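PDB 6N6Q: cytochrome P450 (CYP102L1) from Mycobacterium phage Adler, which is probably a haem-thiolate monooxygenase that uses a haem iron to activate dioxygen and oxidise organic substrates. Local coordinates for residues V60-P65 / D369-N374; P74-K79 / A352-T357; S148-P153 / L465-R470. All coordinates share one frame; numbering follows the deposited sequence.

Contact 1: residues V60-P65 / D369-N374; sequences VVVDGP and DWVFVN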
loop_
_atom_site.group_PDB
_atom_site.type_symbol
_atom_site.label_atom_id
_atom_site.label_comp_id
_atom_site.label_asym_id
_atom_site.label_seq_id
_atom_site.Cartn_x
_atom_site.Cartn_y
_atom_site.Cartn_z
ATOM N N VAL A 60 19.597 -12.144 -0.648
ATOM C CA VAL A 60 20.603 -11.099 -0.506
ATOM C C VAL A 60 19.874 -9.812 -0.136
ATOM O O VAL A 60 19.143 -9.244 -0.953
ATOM C CB VAL A 60 21.423 -10.927 -1.788
ATOM C CG1 VAL A 60 22.428 -9.798 -1.623
ATOM C CG2 VAL A 60 22.124 -12.230 -2.149
ATOM N N VAL A 61 20.056 -9.359 1.098
ATOM C CA VAL A 61 19.391 -8.167 1.609
ATOM C C VAL A 61 20.324 -6.978 1.441
ATOM O O VAL A 61 21.495 -7.037 1.835
ATOM C CB VAL A 61 18.987 -8.343 3.083
ATOM C CG1 VAL A 61 18.291 -7.093 3.597
ATOM C CG2 VAL A 61 18.099 -9.566 3.245
ATOM N N VAL A 62 19.811 -5.901 0.854
ATOM C CA VAL A 62 20.556 -4.660 0.674
ATOM C C VAL A 62 19.857 -3.581 1.488
ATOM O O VAL A 62 18.671 -3.303 1.269
ATOM C CB VAL A 62 20.651 -4.256 -0.805
ATOM C CG1 VAL A 62 21.640 -3.119 -0.979
ATOM C CG2 VAL A 62 21.048 -5.451 -1.659
ATOM N N ASP A 63 20.588 -2.979 2.432
ATOM C CA ASP A 63 20.035 -1.919 3.266
ATOM C C ASP A 63 20.974 -0.725 3.403
ATOM O O ASP A 63 20.756 0.119 4.281
ATOM C CB ASP A 63 19.670 -2.456 4.658
ATOM C CG ASP A 63 20.863 -3.040 5.396
ATOM O OD1 ASP A 63 21.919 -3.234 4.763
ATOM O OD2 ASP A 63 20.744 -3.303 6.612
ATOM N N GLY A 64 22.003 -0.628 2.565
ATOM C CA GLY A 64 22.927 0.479 2.610
ATOM C C GLY A 64 22.605 1.540 1.578
ATOM O O GLY A 64 22.197 1.237 0.452
ATOM N N PRO A 65 22.793 2.812 1.944
ATOM C CA PRO A 65 22.375 3.900 1.037
ATOM C C PRO A 65 23.069 3.881 -0.316
ATOM O O PRO A 65 22.395 3.966 -1.350
ATOM C CB PRO A 65 22.714 5.163 1.842
ATOM C CG PRO A 65 22.711 4.716 3.269
ATOM C CD PRO A 65 23.254 3.321 3.246
ATOM N N ASP A 369 20.009 -12.591 -11.313
ATOM C CA ASP A 369 20.166 -12.706 -9.870
ATOM C C ASP A 369 19.353 -11.616 -9.189
ATOM O O ASP A 369 19.297 -10.477 -9.661
ATOM C CB ASP A 369 21.637 -12.594 -9.468
ATOM C CG ASP A 369 22.448 -13.810 -9.873
ATOM O OD1 ASP A 369 21.852 -14.894 -10.050
ATOM O OD2 ASP A 369 23.682 -13.681 -10.011
ATOM N N TRP A 370 18.712 -11.964 -8.077
ATOM C CA TRP A 370 17.780 -11.059 -7.427
ATOM C C TRP A 370 18.201 -10.769 -5.993
ATOM O O TRP A 370 18.775 -11.620 -5.308
ATOM C CB TRP A 370 16.345 -11.615 -7.456
ATOM C CG TRP A 370 16.216 -13.047 -7.042
ATOM C CD1 TRP A 370 16.504 -14.146 -7.797
ATOM C CD2 TRP A 370 15.742 -13.537 -5.783
ATOM N NE1 TRP A 370 16.251 -15.291 -7.080
ATOM C CE2 TRP A 370 15.780 -14.945 -5.841
ATOM C CE3 TRP A 370 15.293 -12.924 -4.610
ATOM C CZ2 TRP A 370 15.387 -15.748 -4.773
ATOM C CZ3 TRP A 370 14.905 -13.722 -3.551
ATOM C CH2 TRP A 370 14.954 -15.119 -3.639
ATOM N N VAL A 371 17.911 -9.542 -5.554
ATOM C CA VAL A 371 18.186 -9.081 -4.201
ATOM C C VAL A 371 16.928 -8.417 -3.651
ATOM O O VAL A 371 15.963 -8.162 -4.374
ATOM C CB VAL A 371 19.377 -8.101 -4.142
ATOM C CG1 VAL A 371 20.644 -8.756 -4.680
ATOM C CG2 VAL A 371 19.051 -6.830 -4.913
ATOM N N PHE A 372 16.958 -8.131 -2.352
ATOM C CA PHE A 372 15.858 -7.476 -1.656
ATOM C C PHE A 372 16.353 -6.147 -1.106
ATOM O O PHE A 372 17.339 -6.109 -0.363
ATOM C CB PHE A 372 15.317 -8.358 -0.528
ATOM C CG PHE A 372 14.230 -7.713 0.288
ATOM C CD1 PHE A 372 12.947 -7.578 -0.220
ATOM C CD2 PHE A 372 14.486 -7.261 1.572
ATOM C CE1 PHE A 372 11.943 -6.990 0.533
ATOM C CE2 PHE A 372 13.486 -6.674 2.330
ATOM C CZ PHE A 372 12.214 -6.540 1.810
ATOM N N VAL A 373 15.675 -5.066 -1.477
ATOM C CA VAL A 373 15.950 -3.745 -0.926
ATOM C C VAL A 373 15.104 -3.591 0.331
ATOM O O VAL A 373 13.873 -3.556 0.260
ATOM C CB VAL A 373 15.652 -2.637 -1.942
ATOM C CG1 VAL A 373 15.773 -1.270 -1.286
ATOM C CG2 VAL A 373 16.592 -2.745 -3.136
ATOM N N ASN A 374 15.759 -3.512 1.486
ATOM C CA ASN A 374 15.072 -3.378 2.770
ATOM C C ASN A 374 14.818 -1.895 3.018
ATOM O O ASN A 374 15.691 -1.178 3.516
ATOM C CB ASN A 374 15.899 -4.003 3.889
ATOM C CG ASN A 374 15.133 -4.118 5.195
ATOM O OD1 ASN A 374 14.190 -3.371 5.447
ATOM N ND2 ASN A 374 15.540 -5.061 6.036
#
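Val60, Val61 and Val62 lie edge to edge with Val371, Phe372 and Val373, two parallel neighbours in the mixed beta sheet of the P450 fold. On one face, Val371 fits into the hollow between Val60 and Val62, which sit on the same side of their strand. Its CG1, anti to its own carbonyl carbon (chi1 -59°), meets CG1 of Val60 at 3.7 Å. Its CB faces CG2 of Val62 at 4.0 Å, so one branched side chain is held by two from the other strand.

Val61 fills the matching gap on the other face, between Phe372 and Asn374. Its CG1, anti to the backbone N, rests 3.9 Å from CB of Asn374 and also comes to the edge of the Phe372 ring, near the ring plane, 4.3 Å from CD2. Leu39 of helix 35-43 packs on Val61, and Ile68 of helix 65-71 on Val62 and Val373, so a helix packs on each face.

Three backbone hydrogen bonds fix the register: Phe372 N to Val60 O at 2.8 Å, Val62 N to Phe372 O at 2.8 Å, and Asn374 N to Val62 O at 2.9 Å. The chains then part into helices. Gly64 is the N-cap of helix 65-71, and Asn374, whose OD1 accepts from Ala377 N, caps helix 375-379. Phe372 thus donates its N-H to Val60 and accepts from Val62 on its carbonyl, and the backbone groups that the two strands turn toward each other are satisfied within a largely apolar interface.

Contact 2: residues P74-K79 / A352-T357; sequences PQLWEK and AKQDTT. With HEM (protoporphyrin IX containing Fe), chain E.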
loop_
_atom_site.group_PDB
_atom_site.type_symbol
_atom_site.label_atom_id
_atom_site.label_comp_id
_atom_site.label_asym_id
_atom_site.label_seq_id
_atom_site.Cartn_x
_atom_site.Cartn_y
_atom_site.Cartn_z
ATOM N N PRO A 74 18.060 2.073 -13.319
ATOM C CA PRO A 74 17.163 1.445 -14.303
ATOM C C PRO A 74 17.883 0.793 -15.472
ATOM O O PRO A 74 17.299 -0.087 -16.117
ATOM C CB PRO A 74 16.289 2.615 -14.771
ATOM C CG PRO A 74 17.146 3.819 -14.565
ATOM C CD PRO A 74 17.968 3.542 -13.337
ATOM N N GLN A 75 19.122 1.188 -15.772
ATOM C CA GLN A 75 19.825 0.594 -16.904
ATOM C C GLN A 75 20.364 -0.795 -16.585
ATOM O O GLN A 75 20.395 -1.659 -17.469
ATOM C CB GLN A 75 20.970 1.501 -17.359
ATOM C CG GLN A 75 20.527 2.777 -18.063
ATOM C CD GLN A 75 20.041 3.840 -17.100
ATOM O OE1 GLN A 75 20.240 3.735 -15.889
ATOM N NE2 GLN A 75 19.400 4.873 -17.633
ATOM N N LEU A 76 20.784 -1.032 -15.342
ATOM C CA LEU A 76 21.387 -2.304 -14.964
ATOM C C LEU A 76 20.429 -3.247 -14.249
ATOM O O LEU A 76 20.535 -4.464 -14.426
ATOM C CB LEU A 76 22.610 -2.066 -14.071
ATOM C CG LEU A 76 23.775 -1.294 -14.694
ATOM C CD1 LEU A 76 24.958 -1.243 -13.735
ATOM C CD2 LEU A 76 24.184 -1.913 -16.022
ATOM N N TRP A 77 19.503 -2.726 -13.450
ATOM C CA TRP A 77 18.594 -3.555 -12.676
ATOM C C TRP A 77 17.148 -3.258 -13.053
ATOM O O TRP A 77 16.840 -2.235 -13.671
ATOM C CB TRP A 77 18.796 -3.342 -11.169
ATOM C CG TRP A 77 20.155 -3.738 -10.685
ATOM C CD1 TRP A 77 21.318 -3.042 -10.848
ATOM C CD2 TRP A 77 20.495 -4.922 -9.953
ATOM N NE1 TRP A 77 22.359 -3.721 -10.266
ATOM C CE2 TRP A 77 21.881 -4.878 -9.708
ATOM C CE3 TRP A 77 19.761 -6.013 -9.477
ATOM C CZ2 TRP A 77 22.551 -5.884 -9.014
ATOM C CZ3 TRP A 77 20.426 -7.013 -8.790
ATOM C CH2 TRP A 77 21.807 -6.941 -8.564
ATOM N N GLU A 78 16.261 -4.172 -12.667
ATOM C CA GLU A 78 14.841 -4.051 -12.956
ATOM C C GLU A 78 14.063 -4.808 -11.887
ATOM O O GLU A 78 14.644 -5.452 -11.009
ATOM C CB GLU A 78 14.520 -4.572 -14.361
ATOM C CG GLU A 78 14.810 -6.048 -14.547
ATOM C CD GLU A 78 14.512 -6.525 -15.954
ATOM O OE1 GLU A 78 14.359 -5.668 -16.849
ATOM O OE2 GLU A 78 14.431 -7.753 -16.161
ATOM N N LYS A 79 12.737 -4.729 -11.969
ATOM C CA LYS A 79 11.889 -5.352 -10.963
ATOM C C LYS A 79 11.995 -6.870 -11.015
ATOM O O LYS A 79 11.975 -7.477 -12.090
ATOM C CB LYS A 79 10.430 -4.932 -11.149
ATOM C CG LYS A 79 9.435 -5.932 -10.565
ATOM C CD LYS A 79 8.159 -5.275 -10.075
ATOM C CE LYS A 79 7.291 -6.285 -9.340
ATOM N NZ LYS A 79 6.167 -5.641 -8.606
ATOM N N ALA A 352 19.060 -8.360 -11.775
ATOM C CA ALA A 352 20.085 -7.787 -12.637
ATOM C C ALA A 352 19.754 -8.053 -14.100
ATOM O O ALA A 352 19.532 -9.203 -14.495
ATOM C CB ALA A 352 21.459 -8.359 -12.289
ATOM N N LYS A 353 19.722 -6.985 -14.900
ATOM C CA LYS A 353 19.464 -7.141 -16.328
ATOM C C LYS A 353 20.670 -7.724 -17.051
ATOM O O LYS A 353 20.515 -8.371 -18.093
ATOM C CB LYS A 353 19.075 -5.796 -16.941
ATOM C CG LYS A 353 17.813 -5.194 -16.349
ATOM C CD LYS A 353 17.630 -3.741 -16.757
ATOM C CE LYS A 353 17.382 -3.603 -18.248
ATOM N NZ LYS A 353 17.233 -2.175 -18.644
ATOM N N GLN A 354 21.872 -7.497 -16.524
ATOM C CA GLN A 354 23.105 -8.023 -17.091
ATOM C C GLN A 354 24.001 -8.477 -15.949
ATOM O O GLN A 354 23.685 -8.286 -14.771
ATOM C CB GLN A 354 23.833 -6.973 -17.943
ATOM C CG GLN A 354 22.932 -6.136 -18.837
ATOM C CD GLN A 354 23.576 -4.830 -19.255
ATOM O OE1 GLN A 354 22.902 -3.806 -19.384
ATOM N NE2 GLN A 354 24.888 -4.857 -19.473
ATOM N N ASP A 355 25.132 -9.081 -16.302
ATOM C CA ASP A 355 26.169 -9.357 -15.314
ATOM C C ASP A 355 26.788 -8.035 -14.888
ATOM O O ASP A 355 27.423 -7.351 -15.698
ATOM C CB ASP A 355 27.228 -10.294 -15.888
ATOM C CG ASP A 355 26.633 -11.552 -16.483
ATOM O OD1 ASP A 355 25.404 -11.585 -16.707
ATOM O OD2 ASP A 355 27.396 -12.512 -16.724
ATOM N N THR A 356 26.592 -7.652 -13.628
ATOM C CA THR A 356 27.092 -6.381 -13.126
ATOM C C THR A 356 27.687 -6.583 -11.741
ATOM O O THR A 356 27.712 -7.694 -11.200
ATOM C CB THR A 356 25.991 -5.313 -13.073
ATOM O OG1 THR A 356 24.899 -5.786 -12.276
ATOM C CG2 THR A 356 25.497 -4.967 -14.472
ATOM N N THR A 357 28.182 -5.484 -11.174
ATOM C CA THR A 357 28.684 -5.430 -9.810
ATOM C C THR A 357 28.207 -4.133 -9.179
ATOM O O THR A 357 28.133 -3.100 -9.852
ATOM C CB THR A 357 30.221 -5.491 -9.753
ATOM O OG1 THR A 357 30.768 -4.297 -10.327
ATOM C CG2 THR A 357 30.757 -6.701 -10.511
HETATM C CHA HEM E . 3.461 -0.920 -6.901
HETATM C CHB HEM E . 3.701 0.873 -2.391
HETATM C CHC HEM E . -0.876 2.472 -2.786
HETATM C CHD HEM E . -1.318 0.029 -6.963
HETATM C C1A HEM E . 3.950 -0.557 -5.661
HETATM C C2A HEM E . 5.298 -0.760 -5.161
HETATM C C3A HEM E . 5.360 -0.267 -3.923
HETATM C C4A HEM E . 4.058 0.271 -3.581
HETATM C CMA HEM E . 6.608 -0.276 -3.016
HETATM C CAA HEM E . 6.466 -1.434 -5.912
HETATM C CBA HEM E . 6.381 -2.941 -5.687
HETATM C CGA HEM E . 7.597 -3.633 -6.247
HETATM O O1A HEM E . 8.547 -2.935 -6.689
HETATM O O2A HEM E . 7.617 -4.891 -6.249
HETATM C C1B HEM E . 2.505 1.513 -2.126
HETATM C C2B HEM E . 2.218 2.332 -0.965
HETATM C C3B HEM E . 0.950 2.778 -1.070
HETATM C C4B HEM E . 0.400 2.249 -2.305
HETATM C CMB HEM E . 3.249 2.599 0.157
HETATM C CAB HEM E . 0.129 3.684 -0.114
HETATM C CBB HEM E . 0.570 4.174 1.052
HETATM C C1C HEM E . -1.404 1.982 -3.963
HETATM C C2C HEM E . -2.712 2.273 -4.514
HETATM C C3C HEM E . -2.849 1.607 -5.661
HETATM C C4C HEM E . -1.621 0.857 -5.896
HETATM C CMC HEM E . -3.784 3.191 -3.888
HETATM C CAC HEM E . -4.128 1.676 -6.532
HETATM C CBC HEM E . -4.250 1.034 -7.698
HETATM C C1D HEM E . -0.067 -0.435 -7.323
HETATM C C2D HEM E . 0.262 -1.192 -8.518
HETATM C C3D HEM E . 1.575 -1.451 -8.501
HETATM C C4D HEM E . 2.137 -0.871 -7.296
HETATM C CMD HEM E . -0.733 -1.624 -9.617
HETATM C CAD HEM E . 2.363 -2.232 -9.578
HETATM C CBD HEM E . 2.761 -1.295 -10.715
HETATM C CGD HEM E . 3.611 -2.032 -11.720
HETATM O O1D HEM E . 3.559 -1.675 -12.927
HETATM O O2D HEM E . 4.337 -2.981 -11.322
HETATM N NA HEM E . 3.226 0.073 -4.665
HETATM N NB HEM E . 1.376 1.487 -2.918
HETATM N NC HEM E . -0.771 1.116 -4.835
HETATM N ND HEM E . 1.104 -0.261 -6.604
HETATM FE FE HEM E . 1.187 0.487 -4.687
#
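The edge of the mixed beta sheet, where strand 77-79 joins the end of strand 347-352, is the setting here, and it leads directly to a haem propionate. Trp77 and Ala352 form an antiparallel non-hydrogen-bonded pair. Ala352 lies over one face of the indole: its CB sits 3.9 Å from the centroid of the six-membered ring and only 10° off the normal, a CH-pi contact. Trp77 also meets Phe365 edge-to-face.

Lys353 reaches back along the turn that precedes the strand. Its N gives a hydrogen bond of 2.7 Å to Leu76 O. A bend at chi3 (66°) turns CE back toward the 74-76 turn, and NZ beyond it bonds to Pro74 O at 3.3 Å, in the plane of that carbonyl; a second bond, to Gln75 O, is weak. The aliphatic part of Lys353 crosses Glu78 at about a right angle, CG lying 3.5 Å from Glu78 OE1. The charged ends do not meet, and Glu78 OE2 instead accepts from Gln351 NE2. Farther out, CD2 of Leu76 touches CG2 of Thr356 at 3.7 Å.

At the other end of the strand Lys79 extends away from Ala352-Thr357, and its NZ donates to haem O2A at 2.9 Å. Phe97 O receives a bond from the same NZ, while Trp106 and Arg417 also bond to the haem. The carbonyls of Pro74 and, weakly, Gln75 probably help to solvate the ammonium of Lys353, whereas the ammonium of Lys79 would help balance the negative propionate.

Contact 3: residues S148-P153 / L465-R470; sequences SWIDIP and LRLRNR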
loop_
_atom_site.group_PDB
_atom_site.type_symbol
_atom_site.label_atom_id
_atom_site.label_comp_id
_atom_site.label_asym_id
_atom_site.label_seq_id
_atom_site.Cartn_x
_atom_site.Cartn_y
_atom_site.Cartn_z
ATOM N N SER A 148 -16.727 4.571 22.393
ATOM C CA SER A 148 -16.315 3.233 21.999
ATOM C C SER A 148 -14.870 3.232 21.518
ATOM O O SER A 148 -14.402 4.194 20.902
ATOM C CB SER A 148 -17.225 2.686 20.895
ATOM O OG SER A 148 -16.829 1.383 20.506
ATOM N N TRP A 149 -14.168 2.138 21.808
ATOM C CA TRP A 149 -12.818 1.945 21.301
ATOM C C TRP A 149 -12.876 1.348 19.902
ATOM O O TRP A 149 -13.548 0.336 19.676
ATOM C CB TRP A 149 -12.012 1.044 22.235
ATOM C CG TRP A 149 -11.559 1.747 23.473
ATOM C CD1 TRP A 149 -12.136 1.690 24.707
ATOM C CD2 TRP A 149 -10.433 2.623 23.597
ATOM N NE1 TRP A 149 -11.436 2.473 25.593
ATOM C CE2 TRP A 149 -10.386 3.057 24.936
ATOM C CE3 TRP A 149 -9.457 3.082 22.704
ATOM C CZ2 TRP A 149 -9.404 3.926 25.404
ATOM C CZ3 TRP A 149 -8.484 3.945 23.172
ATOM C CH2 TRP A 149 -8.465 4.359 24.509
ATOM N N ILE A 150 -12.174 1.978 18.967
ATOM C CA ILE A 150 -12.244 1.642 17.552
ATOM C C ILE A 150 -10.975 0.905 17.157
ATOM O O ILE A 150 -9.865 1.398 17.390
ATOM C CB ILE A 150 -12.436 2.903 16.692
ATOM C CG1 ILE A 150 -13.817 3.511 16.941
ATOM C CG2 ILE A 150 -12.225 2.591 15.222
ATOM C CD1 ILE A 150 -14.083 4.767 16.144
ATOM N N ASP A 151 -11.136 -0.276 16.565
ATOM C CA ASP A 151 -10.009 -0.970 15.953
ATOM C C ASP A 151 -9.630 -0.239 14.672
ATOM O O ASP A 151 -10.344 -0.319 13.666
ATOM C CB ASP A 151 -10.364 -2.428 15.683
ATOM C CG ASP A 151 -9.171 -3.241 15.217
ATOM O OD1 ASP A 151 -9.239 -3.838 14.122
ATOM O OD2 ASP A 151 -8.151 -3.264 15.940
ATOM N N ILE A 152 -8.515 0.485 14.710
ATOM C CA ILE A 152 -8.158 1.445 13.666
ATOM C C ILE A 152 -7.755 0.762 12.360
ATOM O O ILE A 152 -8.259 1.162 11.300
ATOM C CB ILE A 152 -7.058 2.401 14.161
ATOM C CG1 ILE A 152 -7.549 3.179 15.381
ATOM C CG2 ILE A 152 -6.644 3.365 13.059
ATOM C CD1 ILE A 152 -8.769 4.032 15.107
ATOM N N PRO A 153 -6.866 -0.244 12.356
ATOM C CA PRO A 153 -6.492 -0.852 11.064
ATOM C C PRO A 153 -7.663 -1.465 10.312
ATOM O O PRO A 153 -7.737 -1.333 9.084
ATOM C CB PRO A 153 -5.456 -1.914 11.465
ATOM C CG PRO A 153 -4.906 -1.432 12.751
ATOM C CD PRO A 153 -6.069 -0.812 13.459
ATOM N N LEU A 465 -8.067 3.348 19.082
ATOM C CA LEU A 465 -8.215 4.752 19.426
ATOM C C LEU A 465 -9.657 5.029 19.827
ATOM O O LEU A 465 -10.566 4.244 19.542
ATOM C CB LEU A 465 -7.816 5.667 18.259
ATOM C CG LEU A 465 -6.355 5.662 17.806
ATOM C CD1 LEU A 465 -6.160 6.617 16.638
ATOM C CD2 LEU A 465 -5.427 6.018 18.957
ATOM N N ARG A 466 -9.856 6.158 20.499
ATOM C CA ARG A 466 -11.185 6.630 20.851
ATOM C C ARG A 466 -11.307 8.093 20.458
ATOM O O ARG A 466 -10.336 8.853 20.521
ATOM C CB ARG A 466 -11.476 6.448 22.346
ATOM C CG ARG A 466 -12.934 6.660 22.716
ATOM C CD ARG A 466 -13.288 5.916 23.989
ATOM N NE ARG A 466 -12.449 6.322 25.112
ATOM C CZ ARG A 466 -12.478 5.747 26.310
ATOM N NH1 ARG A 466 -13.307 4.737 26.542
ATOM N NH2 ARG A 466 -11.679 6.182 27.275
ATOM N N LEU A 467 -12.508 8.479 20.043
ATOM C CA LEU A 467 -12.750 9.795 19.477
ATOM C C LEU A 467 -13.848 10.516 20.244
ATOM O O LEU A 467 -14.802 9.898 20.727
ATOM C CB LEU A 467 -13.154 9.695 18.004
ATOM C CG LEU A 467 -12.397 8.682 17.151
ATOM C CD1 LEU A 467 -13.237 8.302 15.954
ATOM C CD2 LEU A 467 -11.062 9.250 16.706
ATOM N N ARG A 468 -13.696 11.831 20.351
ATOM C CA ARG A 468 -14.768 12.726 20.757
ATOM C C ARG A 468 -14.951 13.770 19.666
ATOM O O ARG A 468 -13.970 14.246 19.085
ATOM C CB ARG A 468 -14.470 13.419 22.092
ATOM C CG ARG A 468 -14.023 12.502 23.219
ATOM C CD ARG A 468 -15.033 11.401 23.513
ATOM N NE ARG A 468 -14.886 10.889 24.874
ATOM C CZ ARG A 468 -13.902 10.090 25.277
ATOM N NH1 ARG A 468 -12.962 9.701 24.425
ATOM N NH2 ARG A 468 -13.855 9.681 26.537
ATOM N N ASN A 469 -16.204 14.111 19.377
ATOM C CA ASN A 469 -16.474 15.177 18.423
ATOM C C ASN A 469 -15.941 16.498 18.963
ATOM O O ASN A 469 -16.166 16.841 20.128
ATOM C CB ASN A 469 -17.973 15.273 18.143
ATOM C CG ASN A 469 -18.517 14.035 17.457
ATOM O OD1 ASN A 469 -19.030 13.124 18.108
ATOM N ND2 ASN A 469 -18.404 13.995 16.133
ATOM N N ARG A 470 -15.223 17.237 18.113
ATOM C CA ARG A 470 -14.501 18.418 18.577
ATOM C C ARG A 470 -15.427 19.552 18.999
ATOM O O ARG A 470 -14.977 20.462 19.706
ATOM C CB ARG A 470 -13.536 18.901 17.493
ATOM C CG ARG A 470 -12.505 17.856 17.096
ATOM C CD ARG A 470 -11.085 18.404 17.117
ATOM N NE ARG A 470 -10.832 19.339 16.024
ATOM C CZ ARG A 470 -10.706 20.652 16.177
ATOM N NH1 ARG A 470 -10.804 21.195 17.382
ATOM N NH2 ARG A 470 -10.475 21.423 15.123
#
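Trp149 and Arg466 lie one over the other. The arginine chain runs across one face of the indole, its CB 4.0 Å from the centroid of the six-membered ring and 12° off the normal, a CH-pi contact. CG is anti to the backbone N, and the chain bends at chi3 (58°); NE also stands over the ring, toward the rim. The guanidinium is tilted 32° from the indole plane, with Trp149 NE1 over its face. NE1 and NH1 approach to 3.1 Å, but both are donors and no hydrogen bond joins them; NH2 instead forms a salt bridge to Glu443 of strand 440-444. Arg445 makes a cation-pi contact with Trp149 as well.

Beside this pair the backbones are clamped by an antiparallel hydrogen-bonded pair: Ile150 N donates to Leu465 O at 2.8 Å, and Leu465 N to Ile150 O at 3.1 Å. Away from the tryptophan, Ile152 crosses Leu465 obliquely, its CG1 3.7 Å from Leu465 CG. Ile150 and Leu467 cross at about a right angle, CD1 to CD1 at 3.6 Å.

The contact makes strand 150-151 an outer strand of the three-stranded antiparallel sheet, beside 464-469, and Asp151, its last residue, occupies the N-cap position of helix 152-169. The chemistry is divided: apolar side chains packed on helices, Ile152 and Leu465 against 265-296, Ile150 and Leu467 against 119-145, and a partly exposed side where the indole shields one face of a guanidinium whose charge is probably offset chiefly by Glu443.

Overall arrangement
Following the chain from the N terminus, the first of the contacts' segments lies on strand 58-62, which pairs with strand 370-374, so contact 1 closes a loop of about 300 residues, most of the P450 chain. Segment 74-79 follows soon after and pairs with 352-357, a shorter loop lying wholly within the first. These two touch in one mixed sheet, where Asp369 O probably accepts a hydrogen bond from Ala352 N. Contact 3 starts at 148-153, inside both loops, and ends at 465-470, beyond them, so it crosses each. It lies on the opposite side of the chain's centre, about 38 Å from contact 1 between centres, tying the start of helix 152-169 to the C-terminal sheet.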